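Local coordinates for protein AAR187Cp (Eremothecium gossypii, PDB 3ZIL) that is Wpl1, a cohesin-associated cell-cycle protein that probably regulates the establishment of sister chromatid cohesion, seen here as its helical Wap1 domain, at residues 42-47 with 129-134; 328-333 with 337-342. All coordinates share one frame; numbering follows the deposited sequence.

Contact 1 (42-47 with 129-134); sequences NMLRLC and RLVKLN
N134 faces L44 across the contact, and in its own helix N134 N donates a hydrogen bond to L130 O, 2.8 Å long. The contact itself is small and largely apolar. It joins helix 36-52 to the first turns of helix 129-141, two helices of the all-helical Wap1 domain that lie far apart in sequence. L44 does nearly all the reaching. Its CG stands opposite the backbone N (chi1 174°), which extends the side chain away from its own helix and lets one methyl, CD2, meet the other helix. L44 CD2 comes within 3.6 Å of V131 O. This is a methyl resting on a backbone carbonyl, a van der Waals touch. The same L44 CD2 lies 4.0 Å from N134 CB, and the two side chains are set aslant to each other. N134 therefore offers its aliphatic CB to this leucine, not its amide. One turn earlier, V131 CG1 is 4.2 Å from L44 CD2. One methyl thus sits against V131 and N134, which are three residues apart on one helical face.

The same face of helix 36-52 extends the packing beyond this pair. V131 also touches R40 and N41, and N134 touches L48. At the start of helix 129-141 there is a hydrogen bond between V131 N and S128 OG. M43 and C47 face helix 81-93 instead, so helix 36-52 has neighbours on more than one side.

The chemistry is van der Waals contact of one leucine methyl with a backbone carbonyl, a valine methyl and a methylene. No charged group takes part in the touching. Such contact sets no direction as a hydrogen bond would, so shape alone governs how L44 CD2 rests on V131 and N134.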
ATOM      1  N   ASN A  42     -33.937   5.920   9.089  1.00 20.59           N
ATOM      2  CA  ASN A  42     -33.811   7.348   8.865  1.00 21.82           C
ATOM      3  C   ASN A  42     -32.495   7.595   8.111  1.00 19.73           C
ATOM      4  O   ASN A  42     -32.458   8.457   7.242  1.00 20.11           O
ATOM      5  CB  ASN A  42     -33.807   8.163  10.173  1.00 22.86           C
ATOM      6  CG  ASN A  42     -35.218   8.225  10.822  1.00 27.95           C
ATOM      7  OD1 ASN A  42     -35.380   8.705  11.903  1.00 34.29           O
ATOM      8  ND2 ASN A  42     -36.194   7.748  10.142  1.00 25.75           N
ATOM      9  N   MET A  43     -31.431   6.894   8.476  1.00 18.34           N
ATOM     10  CA  MET A  43     -30.094   7.211   7.811  1.00 19.80           C
ATOM     11  C   MET A  43     -30.216   6.842   6.316  1.00 17.25           C
ATOM     12  O   MET A  43     -29.690   7.549   5.403  1.00 20.40           O
ATOM     13  CB  MET A  43     -28.915   6.477   8.520  1.00 17.63           C
ATOM     14  CG  MET A  43     -27.513   6.852   7.907  1.00 17.88           C
ATOM     15  SD  MET A  43     -26.303   5.939   8.954  1.00 24.10           S
ATOM     16  CE  MET A  43     -26.391   6.761  10.548  1.00 23.99           C
ATOM     17  N   LEU A  44     -30.888   5.725   6.058  1.00 17.91           N
ATOM     18  CA  LEU A  44     -31.112   5.318   4.663  1.00 19.26           C
ATOM     19  C   LEU A  44     -31.842   6.355   3.829  1.00 22.62           C
ATOM     20  O   LEU A  44     -31.446   6.732   2.685  1.00 21.17           O
ATOM     21  CB  LEU A  44     -31.819   3.948   4.597  1.00 21.20           C
ATOM     22  CG  LEU A  44     -32.263   3.422   3.201  1.00 21.50           C
ATOM     23  CD1 LEU A  44     -30.965   3.316   2.357  1.00 20.86           C
ATOM     24  CD2 LEU A  44     -32.983   2.076   3.257  1.00 19.35           C
ATOM     25  N   ARG A  45     -32.915   6.860   4.403  1.00 23.42           N
ATOM     26  CA  ARG A  45     -33.722   7.819   3.772  1.00 21.80           C
ATOM     27  C   ARG A  45     -32.936   9.124   3.581  1.00 23.91           C
ATOM     28  O   ARG A  45     -33.065   9.794   2.546  1.00 20.50           O
ATOM     29  CB  ARG A  45     -34.978   7.964   4.621  1.00 25.84           C
ATOM     30  CG  ARG A  45     -35.836   9.172   4.270  1.00 27.80           C
ATOM     31  CD  ARG A  45     -37.208   8.991   4.986  1.00 31.99           C
ATOM     32  NE  ARG A  45     -38.100  10.014   4.504  1.00 29.31           N
ATOM     33  CZ  ARG A  45     -39.255  10.361   5.048  1.00 32.99           C
ATOM     34  NH1 ARG A  45     -39.704   9.756   6.144  1.00 26.35           N
ATOM     35  NH2 ARG A  45     -39.953  11.365   4.487  1.00 32.40           N
ATOM     36  N   LEU A  46     -32.061   9.467   4.535  1.00 22.74           N
ATOM     37  CA  LEU A  46     -31.209  10.657   4.389  1.00 22.37           C
ATOM     38  C   LEU A  46     -30.196  10.556   3.223  1.00 23.53           C
ATOM     39  O   LEU A  46     -30.028  11.535   2.422  1.00 22.09           O
ATOM     40  CB  LEU A  46     -30.475  10.911   5.695  1.00 21.67           C
ATOM     41  CG  LEU A  46     -29.339  11.938   5.709  1.00 24.41           C
ATOM     42  CD1 LEU A  46     -29.919  13.303   5.372  1.00 22.35           C
ATOM     43  CD2 LEU A  46     -28.485  11.899   7.014  1.00 21.59           C
ATOM     44  N   CYS A  47     -29.535   9.394   3.155  1.00 21.10           N
ATOM     45  CA  CYS A  47     -28.488   9.119   2.150  1.00 23.36           C
ATOM     46  C   CYS A  47     -29.176   9.203   0.801  1.00 22.52           C
ATOM     47  O   CYS A  47     -28.667   9.810  -0.148  1.00 23.54           O
ATOM     48  CB  CYS A  47     -27.854   7.738   2.360  1.00 22.06           C
ATOM     49  SG  CYS A  47     -26.864   7.715   3.900  1.00 24.09           S
ATOM     50  N   ARG A 129     -40.821  -3.769   2.813  1.00 30.55           N
ATOM     51  CA  ARG A 129     -40.668  -3.777   1.363  1.00 34.22           C
ATOM     52  C   ARG A 129     -40.081  -2.488   0.851  1.00 31.75           C
ATOM     53  O   ARG A 129     -39.171  -2.464  -0.001  1.00 24.78           O
ATOM     54  CB  ARG A 129     -42.027  -4.033   0.663  1.00 42.79           C
ATOM     55  CG  ARG A 129     -41.980  -3.929  -0.865  1.00 52.09           C
ATOM     56  CD  ARG A 129     -43.231  -3.263  -1.437  1.00 63.67           C
ATOM     57  NE  ARG A 129     -43.225  -3.049  -2.895  1.00 64.96           N
ATOM     58  CZ  ARG A 129     -43.407  -1.870  -3.500  1.00 71.89           C
ATOM     59  NH1 ARG A 129     -43.581  -0.760  -2.782  1.00 74.34           N
ATOM     60  NH2 ARG A 129     -43.402  -1.793  -4.835  1.00 69.05           N
ATOM     61  N   LEU A 130     -40.647  -1.370   1.291  1.00 33.86           N
ATOM     62  CA  LEU A 130     -40.133  -0.078   0.820  1.00 28.64           C
ATOM     63  C   LEU A 130     -38.646   0.190   1.236  1.00 28.42           C
ATOM     64  O   LEU A 130     -37.905   0.842   0.452  1.00 25.06           O
ATOM     65  CB  LEU A 130     -41.010   1.048   1.273  1.00 29.28           C
ATOM     66  CG  LEU A 130     -40.722   2.432   0.679  1.00 32.43           C
ATOM     67  CD1 LEU A 130     -40.616   2.417  -0.857  1.00 32.36           C
ATOM     68  CD2 LEU A 130     -41.813   3.402   1.124  1.00 28.38           C
ATOM     69  N   VAL A 131     -38.271  -0.267   2.466  1.00 28.55           N
ATOM     70  CA  VAL A 131     -36.909  -0.178   3.008  1.00 25.03           C
ATOM     71  C   VAL A 131     -36.001  -0.919   2.018  1.00 25.68           C
ATOM     72  O   VAL A 131     -34.984  -0.367   1.564  1.00 24.42           O
ATOM     73  CB  VAL A 131     -36.795  -0.677   4.485  1.00 25.18           C
ATOM     74  CG1 VAL A 131     -35.334  -1.056   4.817  1.00 20.44           C
ATOM     75  CG2 VAL A 131     -37.236   0.409   5.498  1.00 23.80           C
ATOM     76  N   LYS A 132     -36.390  -2.147   1.626  1.00 27.83           N
ATOM     77  CA  LYS A 132     -35.576  -2.968   0.744  1.00 28.62           C
ATOM     78  C   LYS A 132     -35.471  -2.351  -0.653  1.00 29.19           C
ATOM     79  O   LYS A 132     -34.384  -2.316  -1.262  1.00 26.23           O
ATOM     80  CB  LYS A 132     -36.156  -4.380   0.629  1.00 32.40           C
ATOM     81  CG  LYS A 132     -35.989  -5.276   1.824  1.00 32.12           C
ATOM     82  CD  LYS A 132     -36.880  -6.497   1.578  1.00 34.03           C
ATOM     83  CE  LYS A 132     -36.232  -7.719   2.173  1.00 34.03           C
ATOM     84  NZ  LYS A 132     -36.982  -7.877   3.404  1.00 42.07           N
ATOM     85  N   LEU A 133     -36.592  -1.850  -1.180  1.00 30.85           N
ATOM     86  CA  LEU A 133     -36.533  -1.105  -2.459  1.00 30.08           C
ATOM     87  C   LEU A 133     -35.633   0.105  -2.361  1.00 29.23           C
ATOM     88  O   LEU A 133     -34.885   0.400  -3.298  1.00 30.46           O
ATOM     89  CB  LEU A 133     -37.892  -0.600  -2.881  1.00 34.52           C
ATOM     90  CG  LEU A 133     -38.659  -1.151  -4.072  1.00 45.39           C
ATOM     91  CD1 LEU A 133     -38.323  -2.591  -4.446  1.00 42.03           C
ATOM     92  CD2 LEU A 133     -40.130  -0.945  -3.728  1.00 41.70           C
ATOM     93  N   ASN A 134     -35.749   0.868  -1.273  1.00 27.12           N
ATOM     94  CA  ASN A 134     -34.915   2.085  -1.094  1.00 27.73           C
ATOM     95  C   ASN A 134     -33.433   1.764  -1.038  1.00 22.19           C
ATOM     96  O   ASN A 134     -32.582   2.506  -1.557  1.00 21.38           O
ATOM     97  CB  ASN A 134     -35.317   2.886   0.173  1.00 28.74           C
ATOM     98  CG  ASN A 134     -36.509   3.819  -0.073  1.00 32.49           C
ATOM     99  OD1 ASN A 134     -36.935   4.050  -1.212  1.00 33.05           O
ATOM    100  ND2 ASN A 134     -37.027   4.371   0.988  1.00 29.44           N
TER

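Contact 2 (328-333 with 337-342); sequences LVYAYS and AGVQLP
Y330 reaches from helix 321-336 to L341 and V339, in the connection that follows the Schellman motif closing that helix. The motif turns at G338, whose positive phi (69°) goes with two bonds back into the last helical turn. The chain then runs extended to P342, the N-cap position of helix 343-360.

The Y330 side chain can be followed outward. At CB the bond to CG is turned opposite the backbone N (chi1 180°). This leads the ring outward from the helix, toward the connection. On the CE2 side the ring comes close: Y330 CE2 is 4.4 Å from L341 CD1. That methyl lies obliquely to the ring, and the two side chains are slanted to each other. At the tip, Y330 OH is 3.6 Å from the other methyl, L341 CD2. Y330 OH also lies 4.4 Å from V339 CG1, so the phenol end sits near two apolar side chains of the connection. V339 and L341 both direct their CB toward the helix, two residues apart in an extended chain.

Other parts of the fold complete the setting. The Y330 ring stacks with that of F308, and L341 also touches L349 of helix 343-360. L341 thus bridges the tyrosine and the helix that comes next. S333 OG makes a weak hydrogen bond to A296 O.

At the helix end the two segments are tied by the backbone. A337 N donates a hydrogen bond to S333 O at 3.0 Å, and the N-H points almost straight at the oxygen (164°). The bond continues the helical pattern to the edge of the turn. The same S333 O also has A337 CB beside it, at 3.6 Å.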
ATOM      1  N   LEU A 328      24.978  -3.227  -9.195  1.00 22.86           N
ATOM      2  CA  LEU A 328      25.151  -3.166  -7.758  1.00 22.29           C
ATOM      3  C   LEU A 328      24.599  -4.452  -7.126  1.00 21.91           C
ATOM      4  O   LEU A 328      25.254  -5.043  -6.251  1.00 19.92           O
ATOM      5  CB  LEU A 328      24.467  -1.904  -7.182  1.00 23.05           C
ATOM      6  CG  LEU A 328      24.389  -1.770  -5.663  1.00 24.18           C
ATOM      7  CD1 LEU A 328      25.745  -1.893  -5.013  1.00 22.29           C
ATOM      8  CD2 LEU A 328      23.720  -0.447  -5.281  1.00 26.12           C
ATOM      9  N   VAL A 329      23.397  -4.857  -7.536  1.00 21.52           N
ATOM     10  CA  VAL A 329      22.785  -6.010  -6.904  1.00 23.53           C
ATOM     11  C   VAL A 329      23.662  -7.239  -7.264  1.00 25.65           C
ATOM     12  O   VAL A 329      23.998  -8.050  -6.392  1.00 24.35           O
ATOM     13  CB  VAL A 329      21.306  -6.205  -7.329  1.00 23.32           C
ATOM     14  CG1 VAL A 329      20.841  -7.635  -7.025  1.00 20.41           C
ATOM     15  CG2 VAL A 329      20.384  -5.118  -6.702  1.00 19.85           C
ATOM     16  N   TYR A 330      24.070  -7.321  -8.530  1.00 26.14           N
ATOM     17  CA  TYR A 330      25.025  -8.344  -8.982  1.00 25.84           C
ATOM     18  C   TYR A 330      26.356  -8.413  -8.150  1.00 22.74           C
ATOM     19  O   TYR A 330      26.787  -9.480  -7.757  1.00 23.92           O
ATOM     20  CB  TYR A 330      25.340  -8.177 -10.473  1.00 26.73           C
ATOM     21  CG  TYR A 330      26.332  -9.239 -10.897  1.00 32.34           C
ATOM     22  CD1 TYR A 330      26.004 -10.606 -10.834  1.00 31.54           C
ATOM     23  CD2 TYR A 330      27.614  -8.887 -11.305  1.00 37.09           C
ATOM     24  CE1 TYR A 330      26.937 -11.570 -11.174  1.00 37.78           C
ATOM     25  CE2 TYR A 330      28.541  -9.847 -11.656  1.00 36.79           C
ATOM     26  CZ  TYR A 330      28.193 -11.177 -11.580  1.00 36.35           C
ATOM     27  OH  TYR A 330      29.133 -12.111 -11.936  1.00 44.20           O
ATOM     28  N   ALA A 331      26.974  -7.285  -7.892  1.00 23.94           N
ATOM     29  CA  ALA A 331      28.226  -7.226  -7.111  1.00 23.93           C
ATOM     30  C   ALA A 331      27.998  -7.886  -5.747  1.00 26.53           C
ATOM     31  O   ALA A 331      28.873  -8.627  -5.262  1.00 26.23           O
ATOM     32  CB  ALA A 331      28.650  -5.787  -6.940  1.00 22.29           C
ATOM     33  N   TYR A 332      26.812  -7.648  -5.139  1.00 24.57           N
ATOM     34  CA  TYR A 332      26.459  -8.317  -3.863  1.00 22.25           C
ATOM     35  C   TYR A 332      26.327  -9.824  -4.034  1.00 23.09           C
ATOM     36  O   TYR A 332      26.838 -10.628  -3.212  1.00 25.09           O
ATOM     37  CB  TYR A 332      25.166  -7.700  -3.224  1.00 22.39           C
ATOM     38  CG  TYR A 332      25.463  -6.447  -2.378  1.00 22.11           C
ATOM     39  CD1 TYR A 332      25.985  -6.573  -1.126  1.00 22.87           C
ATOM     40  CD2 TYR A 332      25.230  -5.159  -2.857  1.00 23.96           C
ATOM     41  CE1 TYR A 332      26.311  -5.489  -0.359  1.00 23.51           C
ATOM     42  CE2 TYR A 332      25.494  -4.062  -2.072  1.00 26.09           C
ATOM     43  CZ  TYR A 332      26.029  -4.240  -0.800  1.00 23.06           C
ATOM     44  OH  TYR A 332      26.361  -3.180   0.022  1.00 24.28           O
ATOM     45  N   SER A 333      25.714 -10.239  -5.141  1.00 26.76           N
ATOM     46  CA  SER A 333      25.533 -11.661  -5.385  1.00 29.67           C
ATOM     47  C   SER A 333      26.907 -12.377  -5.601  1.00 33.18           C
ATOM     48  O   SER A 333      27.287 -13.331  -4.873  1.00 31.10           O
ATOM     49  CB  SER A 333      24.621 -11.872  -6.569  1.00 31.91           C
ATOM     50  OG  SER A 333      24.508 -13.258  -6.756  1.00 45.93           O
ATOM     51  N   ALA A 337      28.547 -15.409  -3.159  1.00 41.99           N
ATOM     52  CA  ALA A 337      28.711 -16.761  -3.721  1.00 45.19           C
ATOM     53  C   ALA A 337      30.199 -17.126  -3.934  1.00 46.67           C
ATOM     54  O   ALA A 337      30.516 -18.226  -4.379  1.00 50.94           O
ATOM     55  CB  ALA A 337      27.931 -16.894  -5.025  1.00 37.13           C
ATOM     56  N   GLY A 338      31.097 -16.203  -3.611  1.00 48.51           N
ATOM     57  CA  GLY A 338      32.533 -16.390  -3.845  1.00 47.64           C
ATOM     58  C   GLY A 338      32.917 -16.391  -5.324  1.00 51.74           C
ATOM     59  O   GLY A 338      33.904 -17.036  -5.720  1.00 51.28           O
ATOM     60  N   VAL A 339      32.143 -15.690  -6.158  1.00 48.46           N
ATOM     61  CA  VAL A 339      32.538 -15.507  -7.547  1.00 49.77           C
ATOM     62  C   VAL A 339      33.787 -14.623  -7.548  1.00 55.97           C
ATOM     63  O   VAL A 339      33.899 -13.648  -6.764  1.00 56.26           O
ATOM     64  CB  VAL A 339      31.420 -14.947  -8.445  1.00 50.04           C
ATOM     65  CG1 VAL A 339      31.920 -14.741  -9.867  1.00 49.41           C
ATOM     66  CG2 VAL A 339      30.210 -15.876  -8.448  1.00 52.16           C
ATOM     67  N   GLN A 340      34.757 -15.038  -8.362  1.00 54.97           N
ATOM     68  CA  GLN A 340      35.972 -14.263  -8.615  1.00 52.69           C
ATOM     69  C   GLN A 340      35.943 -13.827 -10.069  1.00 47.89           C
ATOM     70  O   GLN A 340      35.852 -14.650 -11.008  1.00 38.52           O
ATOM     71  CB  GLN A 340      37.256 -15.031  -8.255  1.00 59.18           C
ATOM     72  CG  GLN A 340      38.010 -14.442  -7.054  1.00 67.74           C
ATOM     73  CD  GLN A 340      37.216 -14.471  -5.747  1.00 78.70           C
ATOM     74  OE1 GLN A 340      37.129 -15.505  -5.081  1.00 85.22           O
ATOM     75  NE2 GLN A 340      36.646 -13.325  -5.367  1.00 85.59           N
ATOM     76  N   LEU A 341      35.926 -12.509 -10.238  1.00 39.93           N
ATOM     77  CA  LEU A 341      35.819 -11.959 -11.560  1.00 43.64           C
ATOM     78  C   LEU A 341      37.279 -11.725 -11.984  1.00 39.76           C
ATOM     79  O   LEU A 341      38.089 -11.258 -11.165  1.00 36.64           O
ATOM     80  CB  LEU A 341      34.964 -10.669 -11.540  1.00 37.18           C
ATOM     81  CG  LEU A 341      33.476 -10.903 -11.132  1.00 34.24           C
ATOM     82  CD1 LEU A 341      32.815  -9.591 -10.801  1.00 30.54           C
ATOM     83  CD2 LEU A 341      32.668 -11.621 -12.197  1.00 31.31           C
ATOM     84  N   PRO A 342      37.626 -12.089 -13.232  1.00 40.64           N
ATOM     85  CA  PRO A 342      38.993 -11.788 -13.756  1.00 37.68           C
ATOM     86  C   PRO A 342      39.183 -10.285 -13.694  1.00 39.02           C
ATOM     87  O   PRO A 342      38.165  -9.590 -13.617  1.00 35.93           O
ATOM     88  CB  PRO A 342      38.918 -12.267 -15.206  1.00 35.25           C
ATOM     89  CG  PRO A 342      37.833 -13.279 -15.219  1.00 41.21           C
ATOM     90  CD  PRO A 342      36.792 -12.760 -14.250  1.00 37.65           C
TER

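How the contacts relate
Contacts 1 and 2 lie on opposite sides of the centre of the chain. Their centres are 67 Å apart and their nearest atoms about 50 Å, so they do not touch. They also follow in series along the sequence, and all four segments belong to the Wap1 domain. Contact 1 joins segments with 81 residues between them, near the N-terminal end of the elongated array. Contact 2 is local: it closes one helix and leads straight into the next, toward the C-terminal end. Contact 1 is made by van der Waals touches of one leucine methyl, while contact 2 adds a backbone hydrogen bond. Both belong to the helical framework of the domain.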